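PDB 3F67: putative dienelactone hydrolase from Klebsiella pneumoniae subsp. pneumoniae MGH 78578, which probably hydrolyses carboxylic ester or lactone bonds, as an alpha/beta hydrolase of the dienelactone hydrolase family. Local coordinates for residues A[77-80]-A[81-84]; A[222-225]-A[226-230]. All coordinates share one frame; numbering follows the deposited sequence. Where two conformers were deposited one is given.

Interaction 1 of 2, residues A[77-80]-A[81-84]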
ATOM      1  N   TYR A  77      -7.563 -20.233  -0.575  1.00 14.24           N
ATOM      2  CA  TYR A  77      -7.884 -20.326   0.848  1.00 15.03           C
ATOM      3  C   TYR A  77      -9.275 -19.788   1.087  1.00 15.43           C
ATOM      4  O   TYR A  77      -9.694 -18.848   0.399  1.00 16.55           O
ATOM      5  CB  TYR A  77      -6.858 -19.511   1.653  1.00 14.50           C
ATOM      6  CG  TYR A  77      -5.510 -20.146   1.522  1.00 15.13           C
ATOM      7  CD1 TYR A  77      -5.165 -21.254   2.307  1.00 17.04           C
ATOM      8  CD2 TYR A  77      -4.618 -19.724   0.538  1.00 15.31           C
ATOM      9  CE1 TYR A  77      -3.930 -21.887   2.160  1.00 19.07           C
ATOM     10  CE2 TYR A  77      -3.390 -20.366   0.362  1.00 16.25           C
ATOM     11  CZ  TYR A  77      -3.054 -21.433   1.172  1.00 20.50           C
ATOM     12  OH  TYR A  77      -1.838 -22.046   1.009  1.00 23.42           O
ATOM     13  N   HIS A  78      -9.977 -20.358   2.056  1.00 16.88           N
ATOM     14  CA  HIS A  78     -11.341 -19.902   2.331  1.00 18.18           C
ATOM     15  C   HIS A  78     -11.557 -19.539   3.797  1.00 19.92           C
ATOM     16  O   HIS A  78     -12.691 -19.342   4.238  1.00 20.51           O
ATOM     17  CB  HIS A  78     -12.354 -20.953   1.901  1.00 17.78           C
ATOM     18  CG  HIS A  78     -12.176 -21.406   0.491  1.00 17.05           C
ATOM     19  ND1 HIS A  78     -12.381 -20.579  -0.589  1.00 17.53           N
ATOM     20  CD2 HIS A  78     -11.821 -22.616  -0.016  1.00 18.51           C
ATOM     21  CE1 HIS A  78     -12.179 -21.267  -1.705  1.00 17.04           C
ATOM     22  NE2 HIS A  78     -11.821 -22.493  -1.384  1.00 16.05           N
ATOM     23  N   ASP A  79     -10.465 -19.460   4.550  1.00 19.16           N
ATOM     24  CA  ASP A  79     -10.541 -18.895   5.885  1.00 19.56           C
ATOM     25  C   ASP A  79      -9.273 -18.087   6.135  1.00 19.10           C
ATOM     26  O   ASP A  79      -8.168 -18.467   5.694  1.00 18.60           O
ATOM     27  CB  ASP A  79     -10.760 -19.972   6.949  1.00 20.28           C
ATOM     28  CG  ASP A  79      -9.566 -20.868   7.120  1.00 22.80           C
ATOM     29  OD1 ASP A  79      -9.430 -21.843   6.334  1.00 25.54           O
ATOM     30  OD2 ASP A  79      -8.763 -20.600   8.057  1.00 24.13           O
ATOM     31  N   ILE A  80      -9.452 -16.976   6.836  1.00 17.18           N
ATOM     32  CA  ILE A  80      -8.355 -16.030   7.038  1.00 17.18           C
ATOM     33  C   ILE A  80      -7.183 -16.681   7.804  1.00 17.22           C
ATOM     34  O   ILE A  80      -6.021 -16.505   7.442  1.00 17.81           O
ATOM     35  CB  ILE A  80      -8.870 -14.699   7.627  1.00 17.67           C
ATOM     36  CG1 ILE A  80      -9.647 -13.909   6.533  1.00 18.64           C
ATOM     37  CG2 ILE A  80      -7.685 -13.805   8.064  1.00 19.00           C
ATOM     38  CD1 ILE A  80     -10.422 -12.682   6.981  1.00 21.70           C
ATOM     39  N   PRO A  81      -7.473 -17.424   8.876  1.00 17.90           N
ATOM     40  CA  PRO A  81      -6.328 -17.992   9.597  1.00 18.11           C
ATOM     41  C   PRO A  81      -5.420 -18.899   8.751  1.00 18.04           C
ATOM     42  O   PRO A  81      -4.193 -18.843   8.893  1.00 18.72           O
ATOM     43  CB  PRO A  81      -7.009 -18.807  10.710  1.00 18.94           C
ATOM     44  CG  PRO A  81      -8.226 -17.998  11.010  1.00 19.44           C
ATOM     45  CD  PRO A  81      -8.727 -17.599   9.632  1.00 18.45           C
ATOM     46  N   THR A  82      -6.008 -19.747   7.900  1.00 15.55           N
ATOM     47  CA  THR A  82      -5.218 -20.642   7.060  1.00 16.20           C
ATOM     48  C   THR A  82      -4.454 -19.841   5.988  1.00 15.52           C
ATOM     49  O   THR A  82      -3.307 -20.154   5.667  1.00 16.39           O
ATOM     50  CB  THR A  82      -6.094 -21.712   6.431  1.00 16.61           C
ATOM     51  OG1 THR A  82      -6.756 -22.426   7.491  1.00 19.19           O
ATOM     52  CG2 THR A  82      -5.269 -22.777   5.701  1.00 16.30           C
ATOM     53  N   LEU A  83      -5.114 -18.844   5.426  1.00 14.76           N
ATOM     54  CA  LEU A  83      -4.468 -17.952   4.471  1.00 15.73           C
ATOM     55  C   LEU A  83      -3.238 -17.300   5.113  1.00 17.12           C
ATOM     56  O   LEU A  83      -2.153 -17.271   4.516  1.00 15.73           O
ATOM     57  CB  LEU A  83      -5.439 -16.869   3.981  1.00 14.45           C
ATOM     58  CG  LEU A  83      -4.913 -15.696   3.132  1.00 15.43           C
ATOM     59  CD1 LEU A  83      -4.174 -16.233   1.881  1.00 15.86           C
ATOM     60  CD2 LEU A  83      -6.070 -14.746   2.762  1.00 15.48           C
ATOM     61  N   PHE A  84      -3.411 -16.783   6.323  0.50 17.87           N
ATOM     62  CA  PHE A  84      -2.286 -16.167   7.044  0.50 19.38           C
ATOM     63  C   PHE A  84      -1.147 -17.146   7.280  0.50 19.88           C
ATOM     64  O   PHE A  84       0.008 -16.882   6.921  0.50 20.46           O
ATOM     65  CB  PHE A  84      -2.762 -15.594   8.378  0.50 19.77           C
ATOM     66  CG  PHE A  84      -2.912 -14.132   8.354  0.50 22.30           C
ATOM     67  CD1 PHE A  84      -4.136 -13.528   8.595  0.50 24.84           C
ATOM     68  CD2 PHE A  84      -1.827 -13.344   8.038  0.50 22.38           C
ATOM     69  CE1 PHE A  84      -4.251 -12.152   8.551  0.50 24.00           C
ATOM     70  CE2 PHE A  84      -1.940 -11.979   7.977  0.50 22.21           C
ATOM     71  CZ  PHE A  84      -3.147 -11.380   8.238  0.50 25.13           C
TER

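Interaction 2 of 2, residues A[222-225]-A[226-230]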
ATOM      1  N   TYR A 222     -16.892  -1.585   5.776  1.00 16.64           N
ATOM      2  CA  TYR A 222     -16.901  -0.286   5.106  1.00 16.11           C
ATOM      3  C   TYR A 222     -17.539   0.790   5.995  1.00 15.82           C
ATOM      4  O   TYR A 222     -18.645   0.595   6.537  1.00 15.78           O
ATOM      5  CB  TYR A 222     -17.683  -0.414   3.815  1.00 14.99           C
ATOM      6  CG  TYR A 222     -17.706   0.822   2.949  1.00 14.78           C
ATOM      7  CD1 TYR A 222     -16.501   1.409   2.491  1.00 14.75           C
ATOM      8  CD2 TYR A 222     -18.916   1.365   2.540  1.00 16.50           C
ATOM      9  CE1 TYR A 222     -16.543   2.577   1.643  1.00 13.46           C
ATOM     10  CE2 TYR A 222     -18.965   2.506   1.700  1.00 18.27           C
ATOM     11  CZ  TYR A 222     -17.780   3.095   1.270  1.00 15.29           C
ATOM     12  OH  TYR A 222     -17.879   4.176   0.434  1.00 16.42           O
ATOM     13  N   HIS A 223     -16.860   1.929   6.124  1.00 15.82           N
ATOM     14  CA  HIS A 223     -17.480   3.084   6.785  1.00 15.30           C
ATOM     15  C   HIS A 223     -17.408   4.246   5.803  1.00 14.76           C
ATOM     16  O   HIS A 223     -16.353   4.878   5.645  1.00 13.54           O
ATOM     17  CB  HIS A 223     -16.784   3.455   8.096  1.00 14.74           C
ATOM     18  CG  HIS A 223     -17.559   4.454   8.905  1.00 17.95           C
ATOM     19  ND1 HIS A 223     -17.239   5.797   8.949  1.00 18.35           N
ATOM     20  CD2 HIS A 223     -18.693   4.317   9.639  1.00 18.30           C
ATOM     21  CE1 HIS A 223     -18.123   6.434   9.705  1.00 19.59           C
ATOM     22  NE2 HIS A 223     -19.024   5.558  10.121  1.00 19.20           N
ATOM     23  N   GLU A 224     -18.530   4.536   5.158  1.00 14.79           N
ATOM     24  CA  GLU A 224     -18.527   5.442   4.002  1.00 15.09           C
ATOM     25  C   GLU A 224     -17.920   6.824   4.294  1.00 15.06           C
ATOM     26  O   GLU A 224     -17.101   7.327   3.522  1.00 15.42           O
ATOM     27  CB  GLU A 224     -19.962   5.606   3.474  1.00 16.69           C
ATOM     28  CG  GLU A 224     -20.020   6.413   2.173  1.00 17.92           C
ATOM     29  CD  GLU A 224     -21.468   6.615   1.680  1.00 27.72           C
ATOM     30  OE1 GLU A 224     -22.411   6.544   2.485  1.00 30.73           O
ATOM     31  OE2 GLU A 224     -21.662   6.860   0.476  1.00 32.78           O
ATOM     32  N   GLU A 225     -18.355   7.454   5.378  1.00 14.15           N
ATOM     33  CA  GLU A 225     -17.889   8.813   5.684  1.00 15.54           C
ATOM     34  C   GLU A 225     -16.363   8.847   5.895  1.00 15.01           C
ATOM     35  O   GLU A 225     -15.663   9.743   5.360  1.00 14.07           O
ATOM     36  CB  GLU A 225     -18.642   9.361   6.900  1.00 16.84           C
ATOM     37  CG  GLU A 225     -18.039  10.637   7.475  1.00 23.99           C
ATOM     38  CD  GLU A 225     -18.637  11.022   8.824  1.00 32.46           C
ATOM     39  OE1 GLU A 225     -19.238  12.109   8.889  1.00 35.15           O
ATOM     40  OE2 GLU A 225     -18.493  10.258   9.825  1.00 35.84           O
ATOM     41  N   SER A 226     -15.836   7.857   6.633  1.00 14.27           N
ATOM     42  CA  SER A 226     -14.389   7.766   6.824  1.00 13.87           C
ATOM     43  C   SER A 226     -13.645   7.406   5.557  1.00 13.63           C
ATOM     44  O   SER A 226     -12.570   7.950   5.315  1.00 15.20           O
ATOM     45  CB  SER A 226     -14.011   6.707   7.863  1.00 14.29           C
ATOM     46  OG  SER A 226     -14.734   6.938   9.046  1.00 14.33           O
ATOM     47  N   ALA A 227     -14.177   6.463   4.777  1.00 14.05           N
ATOM     48  CA  ALA A 227     -13.539   6.070   3.525  1.00 13.98           C
ATOM     49  C   ALA A 227     -13.423   7.255   2.566  1.00 14.33           C
ATOM     50  O   ALA A 227     -12.365   7.459   1.981  1.00 15.06           O
ATOM     51  CB  ALA A 227     -14.304   4.950   2.874  1.00 14.82           C
ATOM     52  N   LYS A 228     -14.485   8.031   2.444  1.00 14.88           N
ATOM     53  CA  LYS A 228     -14.470   9.163   1.517  1.00 15.65           C
ATOM     54  C   LYS A 228     -13.540  10.265   2.001  1.00 15.20           C
ATOM     55  O   LYS A 228     -12.803  10.837   1.200  1.00 16.20           O
ATOM     56  CB  LYS A 228     -15.869   9.729   1.338  1.00 16.71           C
ATOM     57  CG  LYS A 228     -16.764   8.802   0.525  1.00 20.56           C
ATOM     58  CD  LYS A 228     -17.935   9.633   0.063  1.00 28.88           C
ATOM     59  CE  LYS A 228     -19.198   8.889   0.120  1.00 33.90           C
ATOM     60  NZ  LYS A 228     -19.439   8.183  -1.173  1.00 38.44           N
ATOM     61  N   ASP A 229     -13.561  10.542   3.309  1.00 14.98           N
ATOM     62  CA  ASP A 229     -12.612  11.515   3.862  1.00 14.88           C
ATOM     63  C   ASP A 229     -11.169  11.047   3.661  1.00 15.05           C
ATOM     64  O   ASP A 229     -10.296  11.831   3.269  1.00 14.73           O
ATOM     65  CB  ASP A 229     -12.901  11.773   5.348  1.00 14.46           C
ATOM     66  CG  ASP A 229     -12.022  12.871   5.918  1.00 18.52           C
ATOM     67  OD1 ASP A 229     -12.394  14.042   5.736  1.00 20.88           O
ATOM     68  OD2 ASP A 229     -10.950  12.589   6.501  1.00 17.05           O
ATOM     69  N   GLY A 230     -10.907   9.772   3.952  1.00 13.72           N
ATOM     70  CA  GLY A 230      -9.534   9.220   3.785  1.00 14.14           C
ATOM     71  C   GLY A 230      -9.059   9.304   2.351  1.00 13.84           C
ATOM     72  O   GLY A 230      -7.895   9.683   2.070  1.00 14.02           O
TER

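Interaction 1 of 2, residues A[77-80]-A[81-84]
With chi1 at 69°, Asp79 holds its carboxylate between its own backbone N and carbonyl carbon, while Thr82 turns OG1 back beside its backbone N (chi1 -57°); the two torsions bring both polar ends together at the start of helix 80-88. Asp79 is the N-cap. Asp79 OD2 accepts twice from Thr82: from OG1 at 2.8 Å through the syn lone pair, and from the backbone N at 2.9 Å, the amide meeting the carboxylate from above, 45° out of its plane. Two bonds from one residue on one oxygen fix the rotation of the carboxylate, and its negative charge probably suits the positive end of the helix dipole. Behind the cap, the backbone hydrogen bonds Leu83 N to Asp79 O and Phe84 N to Ile80 O close the first turn. Leu83 also packs on Ile41 and Pro74 of neighbouring loops. Tyr77, just ahead of the cap, folds back on the same turn: Leu83 CA sits over one face of the Tyr77 ring in a CH-pi contact, 4.2 Å from the centroid, and at the ring edge Thr82 CG2 comes within 3.7 Å of Tyr77 CD1.

Interaction 2 of 2, residues A[222-225]-A[226-230]
His223 ND1 and Ser226 OG meet at 2.8 Å in a hydrogen bond whose donor could be either atom; His223 is the N-cap of helix 224-238, and this bond to the hydroxyl adds to the capping bond proper. The hydroxyl approaches the edge of the imidazole, near its plane. Ser226 N makes the capping bond, donating to His223 ND1 weakly, at 3.4 Å, so the ring nitrogen is engaged mainly by the hydroxyl. Two torsions create the meeting: the imidazole leaves on the side away from its own backbone N (chi1 -169°), whereas Ser226 OG stays beside its backbone N (chi1 -52°). The backbone completes the cap, with Ala227 N donating to His223 O at 2.8 Å. The next two turn bonds run from Lys228 N to Glu224 O and from Asp229 N to Glu225 O.

Further out, Tyr222 lays its ring across the start of the helix: Glu224 N lies 4.0 Å above the plane of the Tyr222 ring, over its centre, and Ala227 CB touches CE1 obliquely. The loop before the helix supports this end, since His223 makes a backbone bond with Phe214 and its side chain touches Glu209, while Ser226 packs on Phe214. Asp229 points its carboxylate away from the cap, and OD2 is hydrogen-bonded to Tyr207 OH and salt-bridged to Arg233 NE. On the exposed side the extended Glu224 and the bent Lys228 lie side by side, joined by a salt bridge whose Lys228 NZ to Glu224 OE2 hydrogen bond, 3.1 Å, is weak.

How the interactions relate
Both contacts cap the N-terminal end of a helix, but with different chemistry: interaction 1 uses a carboxylate gripped by a threonine, interaction 2 an imidazole paired with a serine hydroxyl. They do not touch; their centres are 26 Å apart and their nearest atoms about 13 Å. The centre of interaction 1, a surface contact, is about 21 Å from the chain centre, that of the partly buried interaction 2 about 17 Å. Cys123, His212 and Asp180 have the geometry of a possible catalytic triad; in the conformer given, the Phe84 side chain of interaction 1 lies near, without touching, these residues. In interaction 2, a formic acid, probably from crystallisation, lies about 4 Å from the Asp229 side chain.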